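Local coordinates for putative major capsid protein (Cafeteriavirus-dependent mavirus, PDB 6G44) that probably builds the icosahedral shell of this marine virophage as a trimeric double jelly-roll capsid protein, at residues P136-P144 against A205-I216; S106-G116 against L225-F236. One frame throughout, in Å; residues are numbered along the deposited sequence.

Interaction 1: P136-P144 against A205-I216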
loop_
_atom_site.group_PDB
_atom_site.type_symbol
_atom_site.label_atom_id
_atom_site.label_comp_id
_atom_site.label_asym_id
_atom_site.label_seq_id
_atom_site.Cartn_x
_atom_site.Cartn_y
_atom_site.Cartn_z
ATOM N N PRO C 136 -4.442 9.181 -0.480
ATOM C CA PRO C 136 -3.588 9.111 -1.676
ATOM C C PRO C 136 -4.129 8.262 -2.849
ATOM O O PRO C 136 -3.819 8.536 -4.007
ATOM C CB PRO C 136 -2.266 8.550 -1.140
ATOM C CG PRO C 136 -2.255 8.945 0.275
ATOM C CD PRO C 136 -3.672 8.816 0.728
ATOM N N LEU C 137 -4.975 7.282 -2.543
ATOM C CA LEU C 137 -5.683 6.533 -3.588
ATOM C C LEU C 137 -6.678 7.394 -4.393
ATOM O O LEU C 137 -6.749 7.291 -5.632
ATOM C CB LEU C 137 -6.409 5.331 -2.976
ATOM C CG LEU C 137 -5.535 4.395 -2.123
ATOM C CD1 LEU C 137 -6.392 3.262 -1.556
ATOM C CD2 LEU C 137 -4.344 3.856 -2.915
ATOM N N GLU C 138 -7.458 8.223 -3.710
ATOM C CA GLU C 138 -8.323 9.180 -4.393
ATOM C C GLU C 138 -7.484 10.199 -5.163
ATOM O O GLU C 138 -7.844 10.581 -6.272
ATOM C CB GLU C 138 -9.283 9.920 -3.433
ATOM C CG GLU C 138 -10.553 9.155 -3.079
ATOM C CD GLU C 138 -11.556 9.036 -4.221
ATOM O OE1 GLU C 138 -12.325 8.056 -4.177
ATOM O OE2 GLU C 138 -11.642 9.921 -5.130
ATOM N N LEU C 139 -6.375 10.660 -4.584
ATOM C CA LEU C 139 -5.548 11.646 -5.270
ATOM C C LEU C 139 -5.034 11.119 -6.606
ATOM O O LEU C 139 -4.946 11.877 -7.582
ATOM C CB LEU C 139 -4.396 12.110 -4.357
ATOM C CG LEU C 139 -4.792 12.978 -3.165
ATOM C CD1 LEU C 139 -3.546 13.357 -2.351
ATOM C CD2 LEU C 139 -5.581 14.220 -3.518
ATOM N N ALA C 140 -4.686 9.834 -6.687
ATOM C CA ALA C 140 -4.239 9.260 -7.952
ATOM C C ALA C 140 -5.357 9.151 -8.974
ATOM O O ALA C 140 -5.089 9.146 -10.157
ATOM C CB ALA C 140 -3.566 7.887 -7.737
ATOM N N LEU C 141 -6.598 9.047 -8.516
ATOM C CA LEU C 141 -7.737 9.096 -9.438
ATOM C C LEU C 141 -8.021 10.529 -9.891
ATOM O O LEU C 141 -8.615 10.751 -10.949
ATOM C CB LEU C 141 -8.982 8.510 -8.809
ATOM C CG LEU C 141 -8.926 7.031 -8.442
ATOM C CD1 LEU C 141 -10.229 6.635 -7.758
ATOM C CD2 LEU C 141 -8.685 6.175 -9.658
ATOM N N LEU C 142 -7.636 11.494 -9.067
ATOM C CA LEU C 142 -7.831 12.915 -9.360
ATOM C C LEU C 142 -6.889 13.384 -10.469
ATOM O O LEU C 142 -7.319 14.037 -11.439
ATOM C CB LEU C 142 -7.657 13.715 -8.066
ATOM C CG LEU C 142 -8.258 15.116 -7.940
ATOM C CD1 LEU C 142 -8.262 15.548 -6.489
ATOM C CD2 LEU C 142 -7.485 16.129 -8.766
ATOM N N SER C 143 -5.603 13.058 -10.354
ATOM C CA SER C 143 -4.598 13.517 -11.324
ATOM C C SER C 143 -3.568 12.431 -11.560
ATOM O O SER C 143 -3.210 11.709 -10.597
ATOM C CB SER C 143 -3.861 14.736 -10.770
ATOM O OG SER C 143 -2.847 15.208 -11.629
ATOM N N PRO C 144 -2.995 12.360 -12.771
ATOM C CA PRO C 144 -1.835 11.491 -13.025
ATOM C C PRO C 144 -0.596 11.963 -12.266
ATOM O O PRO C 144 0.367 11.202 -12.119
ATOM C CB PRO C 144 -1.621 11.576 -14.550
ATOM C CG PRO C 144 -2.207 12.927 -14.890
ATOM C CD PRO C 144 -3.398 13.102 -13.985
ATOM N N ALA C 205 -9.335 15.599 -12.853
ATOM C CA ALA C 205 -10.619 16.009 -12.321
ATOM C C ALA C 205 -10.571 17.472 -11.889
ATOM O O ALA C 205 -9.594 17.896 -11.245
ATOM C CB ALA C 205 -11.007 15.131 -11.141
ATOM N N LEU C 206 -11.607 18.242 -12.223
ATOM C CA LEU C 206 -11.705 19.616 -11.733
ATOM C C LEU C 206 -12.106 19.647 -10.267
ATOM O O LEU C 206 -13.131 19.051 -9.918
ATOM C CB LEU C 206 -12.755 20.372 -12.546
ATOM C CG LEU C 206 -13.009 21.828 -12.157
ATOM C CD1 LEU C 206 -11.769 22.689 -12.197
ATOM C CD2 LEU C 206 -14.086 22.408 -13.079
ATOM N N VAL C 207 -11.336 20.372 -9.431
ATOM C CA VAL C 207 -11.626 20.554 -8.013
ATOM C C VAL C 207 -12.260 21.925 -7.827
ATOM O O VAL C 207 -11.578 22.940 -7.629
ATOM C CB VAL C 207 -10.336 20.404 -7.185
ATOM C CG1 VAL C 207 -10.564 20.645 -5.705
ATOM C CG2 VAL C 207 -9.762 19.014 -7.431
ATOM N N ALA C 208 -13.581 21.956 -7.960
ATOM C CA ALA C 208 -14.349 23.226 -7.910
ATOM C C ALA C 208 -15.761 22.926 -7.501
ATOM O O ALA C 208 -16.396 22.091 -8.131
ATOM C CB ALA C 208 -14.318 23.918 -9.261
ATOM N N ASN C 209 -16.280 23.607 -6.487
ATOM C CA ASN C 209 -17.670 23.344 -6.067
ATOM C C ASN C 209 -18.646 23.478 -7.270
ATOM O O ASN C 209 -18.487 24.420 -8.060
ATOM C CB ASN C 209 -18.090 24.309 -4.966
ATOM C CG ASN C 209 -17.294 24.133 -3.670
ATOM O OD1 ASN C 209 -16.055 24.140 -3.688
ATOM N ND2 ASN C 209 -17.995 24.000 -2.554
ATOM N N PRO C 210 -19.602 22.562 -7.458
ATOM C CA PRO C 210 -19.983 21.444 -6.585
ATOM C C PRO C 210 -19.453 20.075 -7.035
ATOM O O PRO C 210 -20.065 19.045 -6.692
ATOM C CB PRO C 210 -21.503 21.468 -6.710
ATOM C CG PRO C 210 -21.686 21.783 -8.170
ATOM C CD PRO C 210 -20.592 22.742 -8.540
ATOM N N THR C 211 -18.332 20.024 -7.747
ATOM C CA THR C 211 -17.863 18.738 -8.276
ATOM C C THR C 211 -17.549 17.782 -7.145
ATOM O O THR C 211 -17.164 18.157 -6.042
ATOM C CB THR C 211 -16.639 18.829 -9.208
ATOM O OG1 THR C 211 -15.475 19.176 -8.455
ATOM C CG2 THR C 211 -16.863 19.797 -10.378
ATOM N N GLN C 212 -17.713 16.514 -7.459
ATOM C CA GLN C 212 -17.578 15.422 -6.480
ATOM C C GLN C 212 -16.168 14.823 -6.516
ATOM O O GLN C 212 -15.971 13.604 -6.659
ATOM C CB GLN C 212 -18.678 14.420 -6.723
ATOM C CG GLN C 212 -20.068 15.022 -6.555
ATOM C CD GLN C 212 -20.325 15.438 -5.138
ATOM O OE1 GLN C 212 -20.525 14.564 -4.273
ATOM N NE2 GLN C 212 -20.322 16.754 -4.857
ATOM N N TYR C 213 -15.181 15.699 -6.344
ATOM C CA TYR C 213 -13.755 15.356 -6.497
ATOM C C TYR C 213 -13.233 14.484 -5.363
ATOM O O TYR C 213 -12.091 13.989 -5.438
ATOM C CB TYR C 213 -12.882 16.633 -6.649
ATOM C CG TYR C 213 -12.983 17.560 -5.472
ATOM C CD1 TYR C 213 -12.170 17.381 -4.355
ATOM C CD2 TYR C 213 -13.882 18.626 -5.461
ATOM C CE1 TYR C 213 -12.291 18.195 -3.249
ATOM C CE2 TYR C 213 -13.997 19.458 -4.366
ATOM C CZ TYR C 213 -13.200 19.228 -3.253
ATOM O OH TYR C 213 -13.287 20.030 -2.138
ATOM N N LYS C 214 -14.011 14.309 -4.302
ATOM C CA LYS C 214 -13.613 13.413 -3.217
ATOM C C LYS C 214 -14.084 11.981 -3.462
ATOM O O LYS C 214 -13.702 11.086 -2.703
ATOM C CB LYS C 214 -14.137 13.932 -1.874
ATOM C CG LYS C 214 -13.593 15.307 -1.476
ATOM C CD LYS C 214 -14.429 16.010 -0.408
ATOM C CE LYS C 214 -14.589 15.228 0.890
ATOM N NZ LYS C 214 -13.375 15.247 1.745
ATOM N N ASN C 215 -14.915 11.752 -4.487
ATOM C CA ASN C 215 -15.532 10.467 -4.779
ATOM C C ASN C 215 -15.396 10.176 -6.283
ATOM O O ASN C 215 -16.405 10.007 -6.944
ATOM C CB ASN C 215 -17.028 10.507 -4.376
ATOM C CG ASN C 215 -17.247 10.793 -2.891
ATOM O OD1 ASN C 215 -17.365 11.946 -2.468
ATOM N ND2 ASN C 215 -17.330 9.737 -2.099
ATOM N N ILE C 216 -14.185 10.137 -6.822
ATOM C CA ILE C 216 -13.992 9.978 -8.246
ATOM C C ILE C 216 -14.436 8.618 -8.797
ATOM O O ILE C 216 -14.944 8.550 -9.912
ATOM C CB ILE C 216 -12.546 10.332 -8.615
ATOM C CG1 ILE C 216 -12.355 11.850 -8.379
ATOM C CG2 ILE C 216 -12.224 9.935 -10.055
ATOM C CD1 ILE C 216 -10.932 12.266 -8.178
#
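Helix 136-142 of a jelly-roll capsid protein packs here on the loop 205-216 that leaves strand 195-205, and Glu138, Leu141 and Leu142 make the contact. Leucine suits the buried position 142 in the last turn: the branches of Leu142 pack against the loop, CD1 lying 3.9 Å from Val207 CG2, while the two side chains cross at about a right angle. Leu142 CG stands anti to the backbone N (chi1 -159°), which sets both methyls against Val207 CG2, with CD2 also beside Ala205 O. Behind them the ring of Tyr213 is covered on one face by Val207 CG1, and the same ring meets His130 edge-to-face. Two hydrogen bonds fix the pieces. The carbonyl of Leu142, in the last turn of the helix, accepts from Ala205 N at 2.9 Å, with the donor in the carbonyl plane. At the more open side, a bend at chi2 (-71°) brings the carboxylate of Glu138 to the backbone where the type I turn Gln212-Asn215 ends; its OE2 takes the N-H of Ile216 on the syn lone pair, at 3.1 Å and 166°. The branched side chain of Ile216 suits its place because its two arms serve different neighbours: CG2 rests 3.8 Å from Leu141 CB, whereas CD1 presses tightly on the helix backbone, 3.4 Å from Leu142 CA.

Interaction 2: S106-G116 against L225-F236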
loop_
_atom_site.group_PDB
_atom_site.type_symbol
_atom_site.label_atom_id
_atom_site.label_comp_id
_atom_site.label_asym_id
_atom_site.label_seq_id
_atom_site.Cartn_x
_atom_site.Cartn_y
_atom_site.Cartn_z
ATOM N N SER C 106 -3.264 25.425 -12.006
ATOM C CA SER C 106 -3.350 26.446 -13.068
ATOM C C SER C 106 -4.676 27.205 -13.052
ATOM O O SER C 106 -4.915 27.995 -13.981
ATOM C CB SER C 106 -3.161 25.771 -14.413
ATOM O OG SER C 106 -1.846 25.258 -14.543
ATOM N N ILE C 107 -5.552 26.996 -12.072
ATOM C CA ILE C 107 -6.863 27.640 -12.071
ATOM C C ILE C 107 -7.085 28.343 -10.736
ATOM O O ILE C 107 -7.533 27.743 -9.765
ATOM C CB ILE C 107 -8.005 26.644 -12.360
ATOM C CG1 ILE C 107 -7.799 25.857 -13.648
ATOM C CG2 ILE C 107 -9.343 27.381 -12.360
ATOM C CD1 ILE C 107 -8.653 24.596 -13.760
ATOM N N PRO C 108 -6.792 29.649 -10.671
ATOM C CA PRO C 108 -6.981 30.343 -9.405
ATOM C C PRO C 108 -8.423 30.531 -8.955
ATOM O O PRO C 108 -8.692 30.561 -7.755
ATOM C CB PRO C 108 -6.315 31.700 -9.625
ATOM C CG PRO C 108 -5.522 31.586 -10.835
ATOM C CD PRO C 108 -5.988 30.416 -11.630
ATOM N N VAL C 109 -9.330 30.654 -9.921
ATOM C CA VAL C 109 -10.738 30.825 -9.629
ATOM C C VAL C 109 -11.549 30.152 -10.741
ATOM O O VAL C 109 -11.153 30.157 -11.920
ATOM C CB VAL C 109 -11.103 32.319 -9.419
ATOM C CG1 VAL C 109 -10.682 33.169 -10.610
ATOM C CG2 VAL C 109 -12.589 32.467 -9.126
ATOM N N ALA C 110 -12.637 29.518 -10.320
ATOM C CA ALA C 110 -13.587 28.881 -11.212
ATOM C C ALA C 110 -14.992 29.262 -10.787
ATOM O O ALA C 110 -15.289 29.418 -9.587
ATOM C CB ALA C 110 -13.394 27.371 -11.167
ATOM N N VAL C 111 -15.858 29.429 -11.787
ATOM C CA VAL C 111 -17.271 29.626 -11.557
ATOM C C VAL C 111 -18.032 28.560 -12.325
ATOM O O VAL C 111 -17.860 28.410 -13.531
ATOM C CB VAL C 111 -17.758 31.029 -11.982
ATOM C CG1 VAL C 111 -19.243 31.164 -11.715
ATOM C CG2 VAL C 111 -16.972 32.097 -11.238
ATOM N N ILE C 112 -18.848 27.795 -11.609
ATOM C CA ILE C 112 -19.730 26.820 -12.232
ATOM C C ILE C 112 -21.172 27.308 -12.097
ATOM O O ILE C 112 -21.577 27.745 -11.029
ATOM C CB ILE C 112 -19.527 25.407 -11.634
ATOM C CG1 ILE C 112 -18.094 24.941 -11.929
ATOM C CG2 ILE C 112 -20.567 24.432 -12.215
ATOM C CD1 ILE C 112 -17.731 23.564 -11.374
ATOM N N ASN C 113 -21.898 27.275 -13.213
ATOM C CA ASN C 113 -23.319 27.613 -13.265
ATOM C C ASN C 113 -24.104 26.348 -13.566
ATOM O O ASN C 113 -23.902 25.713 -14.612
ATOM C CB ASN C 113 -23.534 28.677 -14.343
ATOM C CG ASN C 113 -24.972 29.159 -14.438
ATOM O OD1 ASN C 113 -25.913 28.401 -14.260
ATOM N ND2 ASN C 113 -25.135 30.434 -14.780
ATOM N N MET C 114 -24.956 25.961 -12.639
ATOM C CA MET C 114 -25.951 24.913 -12.863
ATOM C C MET C 114 -27.348 25.533 -12.754
ATOM O O MET C 114 -27.757 25.971 -11.683
ATOM C CB MET C 114 -25.760 23.771 -11.867
ATOM C CG MET C 114 -24.446 23.039 -12.082
ATOM S SD MET C 114 -24.372 21.600 -10.973
ATOM C CE MET C 114 -22.819 20.863 -11.525
ATOM N N ASN C 115 -28.074 25.503 -13.867
ATOM C CA ASN C 115 -29.473 26.021 -13.908
ATOM C C ASN C 115 -29.655 27.411 -13.290
ATOM O O ASN C 115 -30.645 27.687 -12.589
ATOM C CB ASN C 115 -30.437 24.979 -13.337
ATOM C CG ASN C 115 -30.490 23.720 -14.187
ATOM O OD1 ASN C 115 -30.023 23.719 -15.334
ATOM N ND2 ASN C 115 -30.959 22.618 -13.598
ATOM N N GLY C 116 -28.682 28.273 -13.538
ATOM C CA GLY C 116 -28.706 29.629 -13.027
ATOM C C GLY C 116 -28.052 29.882 -11.679
ATOM O O GLY C 116 -27.883 31.039 -11.311
ATOM N N LEU C 225 -29.049 19.305 -16.230
ATOM C CA LEU C 225 -28.275 20.551 -16.316
ATOM C C LEU C 225 -28.583 21.326 -17.587
ATOM O O LEU C 225 -27.840 21.384 -18.548
ATOM C CB LEU C 225 -26.789 20.258 -16.158
ATOM C CG LEU C 225 -26.376 19.553 -14.877
ATOM C CD1 LEU C 225 -24.849 19.385 -14.884
ATOM C CD2 LEU C 225 -26.804 20.263 -13.605
ATOM N N ASN C 226 -29.746 21.959 -17.552
ATOM C CA ASN C 226 -30.268 22.699 -18.675
ATOM C C ASN C 226 -29.516 24.010 -18.926
ATOM O O ASN C 226 -29.412 24.458 -20.055
ATOM C CB ASN C 226 -31.769 22.908 -18.379
ATOM C CG ASN C 226 -32.545 23.378 -19.557
ATOM O OD1 ASN C 226 -32.411 22.874 -20.672
ATOM N ND2 ASN C 226 -33.346 24.370 -19.317
ATOM N N THR C 227 -28.950 24.613 -17.874
ATOM C CA THR C 227 -27.849 25.555 -17.996
ATOM C C THR C 227 -26.640 24.902 -17.334
ATOM O O THR C 227 -26.749 24.443 -16.195
ATOM C CB THR C 227 -28.153 26.886 -17.297
ATOM O OG1 THR C 227 -29.354 27.441 -17.858
ATOM C CG2 THR C 227 -27.037 27.880 -17.470
ATOM N N PHE C 228 -25.526 24.862 -18.055
ATOM C CA PHE C 228 -24.289 24.285 -17.490
ATOM C C PHE C 228 -23.113 25.053 -18.056
ATOM O O PHE C 228 -22.783 24.933 -19.220
ATOM C CB PHE C 228 -24.214 22.794 -17.803
ATOM C CG PHE C 228 -23.011 22.073 -17.196
ATOM C CD1 PHE C 228 -22.532 22.398 -15.911
ATOM C CD2 PHE C 228 -22.405 21.049 -17.894
ATOM C CE1 PHE C 228 -21.437 21.720 -15.375
ATOM C CE2 PHE C 228 -21.307 20.365 -17.348
ATOM C CZ PHE C 228 -20.846 20.706 -16.089
ATOM N N LYS C 229 -22.523 25.900 -17.225
ATOM C CA LYS C 229 -21.346 26.660 -17.644
ATOM C C LYS C 229 -20.220 26.416 -16.659
ATOM O O LYS C 229 -20.466 26.348 -15.459
ATOM C CB LYS C 229 -21.610 28.173 -17.736
ATOM C CG LYS C 229 -22.829 28.521 -18.561
ATOM C CD LYS C 229 -23.058 30.038 -18.593
ATOM C CE LYS C 229 -24.469 30.355 -19.017
ATOM N NZ LYS C 229 -24.644 31.821 -19.157
ATOM N N VAL C 230 -19.012 26.309 -17.191
ATOM C CA VAL C 230 -17.806 26.156 -16.360
ATOM C C VAL C 230 -16.863 27.232 -16.874
ATOM O O VAL C 230 -16.388 27.153 -18.009
ATOM C CB VAL C 230 -17.205 24.751 -16.455
ATOM C CG1 VAL C 230 -15.872 24.660 -15.718
ATOM C CG2 VAL C 230 -18.199 23.725 -15.899
ATOM N N ILE C 231 -16.599 28.210 -16.013
ATOM C CA ILE C 231 -15.805 29.391 -16.380
ATOM C C ILE C 231 -14.512 29.371 -15.572
ATOM O O ILE C 231 -14.560 29.405 -14.328
ATOM C CB ILE C 231 -16.593 30.677 -16.114
ATOM C CG1 ILE C 231 -17.929 30.663 -16.866
ATOM C CG2 ILE C 231 -15.789 31.915 -16.534
ATOM C CD1 ILE C 231 -19.001 31.502 -16.197
ATOM N N LEU C 232 -13.389 29.322 -16.281
ATOM C CA LEU C 232 -12.060 29.167 -15.626
ATOM C C LEU C 232 -11.205 30.405 -15.849
ATOM O O LEU C 232 -11.121 30.928 -16.965
ATOM C CB LEU C 232 -11.320 27.982 -16.212
ATOM C CG LEU C 232 -12.080 26.659 -16.265
ATOM C CD1 LEU C 232 -11.247 25.606 -16.982
ATOM C CD2 LEU C 232 -12.462 26.208 -14.874
ATOM N N ASP C 233 -10.531 30.845 -14.781
ATOM C CA ASP C 233 -9.412 31.793 -14.926
ATOM C C ASP C 233 -8.211 30.934 -15.319
ATOM O O ASP C 233 -7.564 30.337 -14.436
ATOM C CB ASP C 233 -9.186 32.550 -13.621
ATOM C CG ASP C 233 -7.924 33.406 -13.608
ATOM O OD1 ASP C 233 -7.324 33.658 -14.648
ATOM O OD2 ASP C 233 -7.585 33.823 -12.471
ATOM N N GLY C 234 -7.958 30.794 -16.601
ATOM C CA GLY C 234 -6.897 29.924 -17.099
ATOM C C GLY C 234 -5.511 30.489 -16.850
ATOM O O GLY C 234 -5.178 31.570 -17.338
ATOM N N GLN C 235 -4.712 29.800 -16.036
ATOM C CA GLN C 235 -3.328 30.172 -15.777
ATOM C C GLN C 235 -2.430 28.962 -16.010
ATOM O O GLN C 235 -1.627 28.604 -15.127
ATOM C CB GLN C 235 -3.156 30.746 -14.368
ATOM C CG GLN C 235 -3.919 32.023 -14.107
ATOM C CD GLN C 235 -3.368 33.195 -14.899
ATOM O OE1 GLN C 235 -2.172 33.253 -15.219
ATOM N NE2 GLN C 235 -4.256 34.121 -15.262
ATOM N N PHE C 236 -2.570 28.352 -17.173
ATOM C CA PHE C 236 -1.829 27.135 -17.617
ATOM C C PHE C 236 -0.482 27.584 -18.161
ATOM O O PHE C 236 -0.194 27.472 -19.364
ATOM C CB PHE C 236 -2.620 26.347 -18.633
ATOM C CG PHE C 236 -3.932 25.864 -18.108
ATOM C CD1 PHE C 236 -5.101 26.618 -18.203
ATOM C CD2 PHE C 236 -4.013 24.619 -17.474
ATOM C CE1 PHE C 236 -6.298 26.157 -17.722
ATOM C CE2 PHE C 236 -5.227 24.172 -16.982
ATOM C CZ PHE C 236 -6.363 24.914 -17.111
#
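Ser106 CB lies over one face of the Phe236 ring, offset toward the rim, in a CH-pi contact 3.8 Å from the ring centroid; Ile107 approaches the same ring obliquely through CG1. At the other end of the ladder, Leu225 CD1 covers one face of Phe228, from within the same segment, while Asn113 O and Ile112 CG2 lie at the ring's edge. Between the rings, strands 110-114 and 228-235 form an antiparallel pair in a jelly-roll sheet, with Val111-Ile231 and Asn113-Lys229 as hydrogen-bonded pairs. Beta-branched residues suit this extended backbone: Ile112 and Val230 lie side by side on the buried face, joined there by Met114, whose chain, extended beyond CG (chi2 -174°), brings SD within 3.8 Å of Leu225 CD2. Polar residues finish the ends. Asn115 OD1 accepts from Thr227 N at 2.9 Å, nearly straight at 170°, and Asn113 OD1 takes Gly116 N in an Asx motif. Gly116 fits because its backbone angles would jam a CB against the preceding carbonyl. Near the opposite end, Asp233 N donates to Val109 O at 3.0 Å. Strand 117-121 pairs with the far edge of 110-114, strand 58-66 flanks 222-235, and Met268 and Ile266 of strand 258-273 touch the buried side chains.

Both contacts belong to the same jelly-roll: segment 205-216 starts the connection from strand 195-205 to strand 222-235, which supplies half of interaction 2. Both are partly buried, interaction 1 centred about 10 Å from the chain centre and interaction 2 about 19 Å. Interaction 2 is a regular antiparallel ladder, interrupted near Pro108, with a buried apolar face (Ile112, Val230) and an opposite face of mixed character, partly exposed (Val111, Ile231, Asn113, Lys229). Interaction 1 joins helix to irregular loop through two isolated bonds and a small apolar patch that grades into exposed residues. They meet on the buried face, where Pro210 CG touches Met114 CE at 3.7 Å and Leu206 CD2 reaches Val230 CG1 at 3.9 Å.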